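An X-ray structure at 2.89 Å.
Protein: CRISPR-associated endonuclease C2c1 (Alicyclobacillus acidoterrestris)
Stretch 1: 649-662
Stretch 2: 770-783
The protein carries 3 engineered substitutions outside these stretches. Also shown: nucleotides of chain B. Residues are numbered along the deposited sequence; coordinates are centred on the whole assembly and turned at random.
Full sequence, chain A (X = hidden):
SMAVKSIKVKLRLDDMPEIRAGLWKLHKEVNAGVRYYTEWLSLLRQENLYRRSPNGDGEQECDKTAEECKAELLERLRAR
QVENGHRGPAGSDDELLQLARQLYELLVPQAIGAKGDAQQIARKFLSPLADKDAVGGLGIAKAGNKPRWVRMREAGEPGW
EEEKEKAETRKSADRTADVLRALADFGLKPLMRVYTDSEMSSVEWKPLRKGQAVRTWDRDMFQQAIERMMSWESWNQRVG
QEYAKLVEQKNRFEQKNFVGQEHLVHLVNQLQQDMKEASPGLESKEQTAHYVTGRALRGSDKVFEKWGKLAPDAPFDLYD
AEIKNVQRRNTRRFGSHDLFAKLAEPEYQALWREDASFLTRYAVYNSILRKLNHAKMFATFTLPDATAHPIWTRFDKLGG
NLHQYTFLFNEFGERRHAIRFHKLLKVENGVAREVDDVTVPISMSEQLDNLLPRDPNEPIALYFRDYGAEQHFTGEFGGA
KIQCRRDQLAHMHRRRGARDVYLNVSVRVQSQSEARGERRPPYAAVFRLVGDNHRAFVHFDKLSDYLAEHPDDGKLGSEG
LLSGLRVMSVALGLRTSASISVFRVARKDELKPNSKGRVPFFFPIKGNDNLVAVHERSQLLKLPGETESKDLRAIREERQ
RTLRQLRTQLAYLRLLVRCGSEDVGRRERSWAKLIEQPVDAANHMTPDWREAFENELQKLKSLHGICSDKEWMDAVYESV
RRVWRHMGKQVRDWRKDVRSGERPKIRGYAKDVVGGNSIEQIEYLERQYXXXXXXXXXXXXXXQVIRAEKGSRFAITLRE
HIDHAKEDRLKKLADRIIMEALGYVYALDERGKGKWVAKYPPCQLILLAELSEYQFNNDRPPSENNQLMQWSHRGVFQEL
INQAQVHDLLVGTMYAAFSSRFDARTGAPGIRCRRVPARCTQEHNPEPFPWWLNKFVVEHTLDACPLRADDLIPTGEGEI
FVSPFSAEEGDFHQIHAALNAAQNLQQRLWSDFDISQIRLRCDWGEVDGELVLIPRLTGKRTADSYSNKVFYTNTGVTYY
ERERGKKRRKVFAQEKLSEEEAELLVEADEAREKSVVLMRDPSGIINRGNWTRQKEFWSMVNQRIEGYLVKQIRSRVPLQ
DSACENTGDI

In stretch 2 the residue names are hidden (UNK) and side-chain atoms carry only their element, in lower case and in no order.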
# COMPACT_ATOMS: atom_id res chain seq x y z
N GLN A 649 -28.29 -13.49 14.07
CA GLN A 649 -29.02 -13.34 15.32
C GLN A 649 -28.96 -11.90 15.83
O GLN A 649 -29.97 -11.36 16.29
CB GLN A 649 -28.47 -14.30 16.38
CG GLN A 649 -28.72 -15.77 16.10
CD GLN A 649 -28.52 -16.64 17.33
OE1 GLN A 649 -28.92 -17.81 17.34
NE2 GLN A 649 -27.92 -16.09 18.37
N LEU A 650 -27.79 -11.27 15.74
CA LEU A 650 -27.65 -9.88 16.16
C LEU A 650 -28.49 -8.96 15.28
O LEU A 650 -29.01 -7.95 15.77
CB LEU A 650 -26.19 -9.46 16.11
CG LEU A 650 -25.61 -8.76 17.34
CD1 LEU A 650 -24.31 -8.03 16.99
CD2 LEU A 650 -26.62 -7.80 17.95
N ALA A 651 -28.63 -9.28 13.99
CA ALA A 651 -29.36 -8.40 13.08
C ALA A 651 -30.83 -8.33 13.44
O ALA A 651 -31.47 -7.29 13.22
CB ALA A 651 -29.19 -8.88 11.64
N TYR A 652 -31.39 -9.41 13.98
CA TYR A 652 -32.77 -9.40 14.45
C TYR A 652 -32.91 -8.85 15.86
O TYR A 652 -33.98 -8.37 16.22
CB TYR A 652 -33.36 -10.81 14.37
CG TYR A 652 -33.73 -11.25 12.96
CD1 TYR A 652 -35.05 -11.54 12.62
CD2 TYR A 652 -32.76 -11.36 11.97
CE1 TYR A 652 -35.39 -11.94 11.33
CE2 TYR A 652 -33.09 -11.75 10.68
CZ TYR A 652 -34.40 -12.04 10.37
OH TYR A 652 -34.73 -12.43 9.09
N LEU A 653 -31.84 -8.91 16.66
CA LEU A 653 -31.86 -8.25 17.96
C LEU A 653 -32.07 -6.75 17.79
O LEU A 653 -32.83 -6.13 18.54
CB LEU A 653 -30.56 -8.53 18.72
CG LEU A 653 -30.67 -8.87 20.21
CD1 LEU A 653 -29.31 -8.79 20.88
CD2 LEU A 653 -31.67 -7.97 20.90
N ARG A 654 -31.41 -6.16 16.80
CA ARG A 654 -31.58 -4.73 16.54
C ARG A 654 -32.97 -4.42 16.00
O ARG A 654 -33.48 -3.32 16.21
CB ARG A 654 -30.52 -4.25 15.56
CG ARG A 654 -29.10 -4.44 16.06
CD ARG A 654 -28.11 -3.67 15.22
NE ARG A 654 -26.86 -3.44 15.94
CZ ARG A 654 -25.76 -4.17 15.78
NH1 ARG A 654 -25.75 -5.16 14.90
NH2 ARG A 654 -24.68 -3.89 16.49
N LEU A 655 -33.60 -5.37 15.30
CA LEU A 655 -34.99 -5.19 14.91
C LEU A 655 -35.90 -5.17 16.13
O LEU A 655 -36.86 -4.40 16.18
CB LEU A 655 -35.42 -6.29 13.93
CG LEU A 655 -35.17 -6.01 12.45
CD1 LEU A 655 -35.50 -7.23 11.60
CD2 LEU A 655 -36.00 -4.81 12.00
N LEU A 656 -35.61 -6.01 17.12
CA LEU A 656 -36.40 -6.01 18.34
C LEU A 656 -36.19 -4.72 19.13
O LEU A 656 -37.14 -4.19 19.72
CB LEU A 656 -36.05 -7.23 19.19
CG LEU A 656 -36.80 -7.39 20.52
CD1 LEU A 656 -38.29 -7.57 20.28
CD2 LEU A 656 -36.23 -8.56 21.30
N VAL A 657 -34.96 -4.21 19.13
CA VAL A 657 -34.66 -2.99 19.88
C VAL A 657 -35.45 -1.82 19.32
O VAL A 657 -35.99 -1.00 20.08
CB VAL A 657 -33.14 -2.72 19.86
CG1 VAL A 657 -32.83 -1.30 20.28
CG2 VAL A 657 -32.43 -3.70 20.77
N ARG A 658 -35.55 -1.72 18.00
CA ARG A 658 -36.30 -0.62 17.40
C ARG A 658 -37.76 -0.62 17.81
O ARG A 658 -38.40 0.44 17.78
CB ARG A 658 -36.19 -0.67 15.88
CG ARG A 658 -34.79 -0.48 15.36
CD ARG A 658 -34.77 -0.47 13.84
NE ARG A 658 -35.36 0.75 13.30
CZ ARG A 658 -35.74 0.89 12.04
NH1 ARG A 658 -36.26 2.04 11.63
NH2 ARG A 658 -35.62 -0.12 11.19
N CYS A 659 -38.31 -1.78 18.19
CA CYS A 659 -39.71 -1.85 18.60
C CYS A 659 -39.96 -1.11 19.90
O CYS A 659 -41.13 -0.87 20.24
CB CYS A 659 -40.15 -3.31 18.74
SG CYS A 659 -40.09 -4.28 17.22
N GLY A 660 -38.91 -0.76 20.63
CA GLY A 660 -39.04 0.00 21.85
C GLY A 660 -38.67 1.46 21.65
O GLY A 660 -38.20 2.12 22.57
N SER A 661 -38.88 1.96 20.44
CA SER A 661 -38.59 3.35 20.13
C SER A 661 -39.66 4.26 20.73
O SER A 661 -40.79 3.84 21.03
CB SER A 661 -38.51 3.56 18.62
OG SER A 661 -38.34 4.93 18.30
N GLU A 662 -39.29 5.52 20.94
CA GLU A 662 -40.23 6.55 21.36
C GLU A 662 -40.92 7.22 20.19
O GLU A 662 -41.68 8.18 20.39
CB GLU A 662 -39.51 7.60 22.21
CG GLU A 662 -39.00 7.09 23.55
CD GLU A 662 -38.39 8.19 24.41
OE1 GLU A 662 -38.55 9.38 24.05
OE2 GLU A 662 -37.77 7.87 25.44
N UNK A 770 -14.80 -7.81 12.91
CA UNK A 770 -15.96 -6.98 12.60
C UNK A 770 -17.18 -7.38 13.42
O UNK A 770 -17.93 -6.53 13.89
c UNK A 770 -15.17 -6.58 10.18
c UNK A 770 -15.56 -6.82 8.72
c UNK A 770 -14.39 -6.54 7.78
n UNK A 770 -14.78 -6.72 6.35
c UNK A 770 -16.29 -7.03 11.11
N UNK A 771 -17.39 -8.69 13.61
CA UNK A 771 -18.54 -9.10 14.41
C UNK A 771 -18.36 -8.71 15.87
O UNK A 771 -19.30 -8.22 16.51
c UNK A 771 -21.98 -11.34 16.16
c UNK A 771 -21.10 -10.89 15.20
c UNK A 771 -21.51 -12.01 17.28
c UNK A 771 -20.16 -12.22 17.42
c UNK A 771 -19.74 -11.11 15.34
c UNK A 771 -19.28 -11.77 16.46
c UNK A 771 -18.78 -10.60 14.30
N UNK A 772 -17.17 -8.94 16.42
CA UNK A 772 -16.92 -8.58 17.82
C UNK A 772 -17.09 -7.09 18.04
O UNK A 772 -17.66 -6.66 19.05
c UNK A 772 -16.30 -10.99 19.54
c UNK A 772 -15.34 -10.52 18.46
c UNK A 772 -13.91 -10.85 18.85
c UNK A 772 -15.51 -9.02 18.23
N UNK A 773 -16.60 -6.27 17.11
CA UNK A 773 -16.84 -4.83 17.16
C UNK A 773 -18.34 -4.55 17.17
O UNK A 773 -18.83 -3.75 17.98
n UNK A 773 -13.30 -1.35 15.00
c UNK A 773 -13.52 -1.46 16.47
c UNK A 773 -14.28 -2.73 16.83
c UNK A 773 -15.67 -2.74 16.20
c UNK A 773 -16.17 -4.16 15.97
N UNK A 774 -19.09 -5.22 16.29
CA UNK A 774 -20.53 -5.03 16.21
C UNK A 774 -21.23 -5.54 17.46
O UNK A 774 -22.26 -4.99 17.87
o UNK A 774 -22.48 -5.59 14.87
c UNK A 774 -21.08 -5.73 14.97
N UNK A 775 -20.69 -6.58 18.09
CA UNK A 775 -21.29 -7.12 19.30
C UNK A 775 -21.06 -6.20 20.49
O UNK A 775 -21.98 -5.91 21.26
c UNK A 775 -24.75 -10.00 21.35
n UNK A 775 -21.00 -9.84 22.98
c UNK A 775 -21.11 -9.07 20.88
c UNK A 775 -22.31 -9.96 22.60
c UNK A 775 -23.66 -9.52 20.65
c UNK A 775 -20.73 -8.51 19.56
c UNK A 775 -22.42 -9.49 21.28
c UNK A 775 -23.40 -10.45 23.31
c UNK A 775 -24.61 -10.46 22.67
c UNK A 775 -20.29 -9.30 21.94
N UNK A 776 -19.82 -5.71 20.65
CA UNK A 776 -19.51 -4.84 21.78
C UNK A 776 -20.20 -3.49 21.68
O UNK A 776 -20.57 -2.90 22.70
c UNK A 776 -18.00 -4.65 21.89
o UNK A 776 -17.35 -5.90 21.99
N UNK A 777 -20.38 -2.97 20.46
CA UNK A 777 -21.01 -1.68 20.26
C UNK A 777 -22.49 -1.79 19.95
O UNK A 777 -23.12 -0.81 19.53
c UNK A 777 -16.22 -0.04 20.18
c UNK A 777 -18.53 -0.18 20.78
c UNK A 777 -16.53 -0.47 18.91
c UNK A 777 -17.22 0.10 21.12
c UNK A 777 -20.28 -0.92 19.15
c UNK A 777 -18.85 -0.60 19.50
c UNK A 777 -17.84 -0.75 18.57
N UNK A 778 -23.07 -2.97 20.17
CA UNK A 778 -24.51 -3.14 20.06
C UNK A 778 -25.21 -2.35 21.16
O UNK A 778 -24.78 -2.34 22.32
c UNK A 778 -27.33 -4.74 19.79
c UNK A 778 -26.26 -4.88 20.64
c UNK A 778 -28.62 -4.96 20.23
c UNK A 778 -24.86 -4.63 20.16
c UNK A 778 -27.78 -5.48 22.41
c UNK A 778 -28.84 -5.33 21.54
c UNK A 778 -26.49 -5.25 21.96
N UNK A 779 -26.30 -1.67 20.79
CA UNK A 779 -27.03 -0.81 21.69
C UNK A 779 -28.41 -1.36 22.01
O UNK A 779 -29.18 -1.71 21.11
N UNK A 780 -28.72 -1.42 23.31
CA UNK A 780 -30.04 -1.83 23.78
C UNK A 780 -31.07 -0.71 23.73
O UNK A 780 -32.26 -0.99 23.95
c UNK A 780 -27.84 -4.87 27.20
c UNK A 780 -28.93 -3.45 25.44
c UNK A 780 -29.02 -3.98 26.87
c UNK A 780 -29.95 -2.35 25.22
n UNK A 780 -26.54 -4.15 27.12
N UNK A 781 -30.66 0.53 23.48
CA UNK A 781 -31.57 1.66 23.38
C UNK A 781 -31.64 2.07 21.92
O UNK A 781 -30.61 2.41 21.32
c UNK A 781 -31.13 2.84 24.26
c UNK A 781 -32.27 3.84 24.42
c UNK A 781 -30.63 2.35 25.61
N UNK A 782 -32.84 2.05 21.35
CA UNK A 782 -32.99 2.36 19.93
C UNK A 782 -32.66 3.82 19.67
O UNK A 782 -33.07 4.71 20.41
o UNK A 782 -35.36 2.80 20.21
c UNK A 782 -34.41 2.05 19.47
N UNK A 783 -31.89 4.07 18.60
CA UNK A 783 -31.54 5.40 18.19
C UNK A 783 -30.19 5.89 18.66
O UNK A 783 -29.67 6.86 18.09
P A B 49 -17.06 -12.97 26.90
OP1 A B 49 -16.41 -14.21 26.41
OP2 A B 49 -16.71 -12.41 28.24
O5' A B 49 -16.81 -11.84 25.81
C5' A B 49 -17.22 -12.02 24.47
C4' A B 49 -17.21 -10.71 23.72
O4' A B 49 -18.26 -9.83 24.22
C3' A B 49 -15.95 -9.88 23.85
O3' A B 49 -14.90 -10.34 23.03
C2' A B 49 -16.44 -8.49 23.51
O2' A B 49 -16.60 -8.34 22.10
C1' A B 49 -17.82 -8.49 24.16
N9 A B 49 -17.78 -7.94 25.52
C8 A B 49 -17.89 -8.60 26.72
N7 A B 49 -17.79 -7.82 27.77
C5 A B 49 -17.60 -6.56 27.22
C6 A B 49 -17.43 -5.28 27.79
N6 A B 49 -17.43 -5.05 29.10
N1 A B 49 -17.27 -4.24 26.95
C2 A B 49 -17.28 -4.46 25.63
N3 A B 49 -17.43 -5.60 24.98
C4 A B 49 -17.59 -6.62 25.84
P A B 107 -26.77 0.14 15.44
OP1 A B 107 -27.64 -0.71 16.29
OP2 A B 107 -26.38 -0.32 14.09
O5' A B 107 -27.43 1.58 15.29
C5' A B 107 -27.94 2.27 16.42
C4' A B 107 -28.40 3.66 16.07
O4' A B 107 -27.26 4.47 15.67
C3' A B 107 -29.35 3.77 14.89
O3' A B 107 -30.69 3.48 15.24
C2' A B 107 -29.14 5.20 14.42
O2' A B 107 -29.84 6.11 15.26
C1' A B 107 -27.64 5.38 14.66
N9 A B 107 -26.84 5.12 13.45
C8 A B 107 -26.09 4.01 13.15
N7 A B 107 -25.47 4.08 11.99
C5 A B 107 -25.84 5.32 11.50
C6 A B 107 -25.53 6.01 10.31
N6 A B 107 -24.74 5.51 9.36
N1 A B 107 -26.07 7.23 10.13
C2 A B 107 -26.86 7.73 11.08
N3 A B 107 -27.23 7.19 12.24
C4 A B 107 -26.68 5.97 12.39
P A B 105 -18.31 -3.30 9.55
OP1 A B 105 -18.87 -4.68 9.53
OP2 A B 105 -18.69 -2.35 8.48
O5' A B 105 -18.62 -2.63 10.95
C5' A B 105 -18.12 -3.20 12.15
C4' A B 105 -18.36 -2.31 13.33
O4' A B 105 -17.43 -1.19 13.31
C3' A B 105 -19.72 -1.64 13.38
O3' A B 105 -20.75 -2.50 13.82
C2' A B 105 -19.46 -0.45 14.29
O2' A B 105 -19.36 -0.86 15.64
C1' A B 105 -18.08 -0.03 13.81
N9 A B 105 -18.15 0.97 12.73
C8 A B 105 -18.17 0.76 11.37
N7 A B 105 -18.25 1.86 10.67
C5 A B 105 -18.29 2.87 11.63
C6 A B 105 -18.37 4.28 11.54
N6 A B 105 -18.44 4.95 10.39
N1 A B 105 -18.39 4.98 12.69
C2 A B 105 -18.33 4.31 13.85
N3 A B 105 -18.25 3.00 14.06
C4 A B 105 -18.23 2.33 12.90

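Position 770 carries four carbons in a row ending in nitrogen, out of reach of stretch 1: Lys 770. At 771 one carbon leads to a six-carbon ring whose end comes nearer to stretch 1 than its sideways CA-to-CB bond suggests; a ring carbon lies 4.1 Å from Leu 650 CD1. With no oxygen on the ring, this is Phe 771. Position 772 has four carbons forked at the second, its CA-to-CB bond pointing away: Leu 772. Position 773 again shows four carbons and a terminal nitrogen, out of reach: Lys 773.

Position 774 has one carbon and one oxygen, the oxygen 3.2 Å from Arg 654 NH2: Ser 774. Its OG accepts hydrogen bonds from Arg 654 NH2 and, at 3.3 Å, Arg 654 NH1, while Arg 654 NH2 makes a weak bond to Ser 774 O (3.0 Å).

Position 775 has one carbon, then fused five- and six-membered rings holding eight carbons and one nitrogen. Its CA-to-CB bond points away, yet the ring edge returns to Leu 650, a ring carbon 3.9 Å from Leu 650 CG. Only Trp 775 fits; its NE1 lies 3.0 Å from O4' of nucleotide A49. Position 776 has one carbon and one oxygen, its CA-to-CB bond pointing away: Ser 776, whose OG accepts a hydrogen bond from A49 O2' (2.6 Å).

At 777 the backbone leaves helical angles. One carbon and a six-carbon ring, its end led away from stretch 1, make Phe 777. Position 778 has the same atoms, but its CA-to-CB bond points toward stretch 1, and ring carbons lie 3.6 Å from Leu 650 CD2, 3.6 Å from Leu 653 CD1 and 4.0 Å from Val 657 CG2: Phe 778.

Position 779 has no side-chain atoms, and its O lies 3.8 Å from Val 657 CG1: Gly 779. Position 780 has four carbons in a row ending in nitrogen, its CA-to-CB bond pointing away: Lys 780. Position 781 has one carbon carrying two more, its CA-to-CB bond also away: Val 781. Position 782 has one carbon and one oxygen, its CA-to-CB bond toward stretch 1; CB sits 3.5 Å from Val 657 O and the oxygen 3.3 Å from Ser 661 CA: Ser 782. Position 783 lacks a side chain, and its backbone angles would jam a CB against the preceding carbonyl: Gly 783.

The rule is a helix followed by a loop. The helices run 23° apart, axes 11.4 Å at closest approach, and large side chains bridge them: Leu 650 reaches Phe 771 and Trp 775 of the helix, and Phe 778 beyond it. Phe 778 packs on the leucine-valine surface and Ser 782 packs closely. Arg 654 ties protein to RNA, bonding Ser 774 and, weakly, A107 OP1 (NE, 2.9 Å).

Stretch 2 770-783: KFLKSWSFFGKVSG
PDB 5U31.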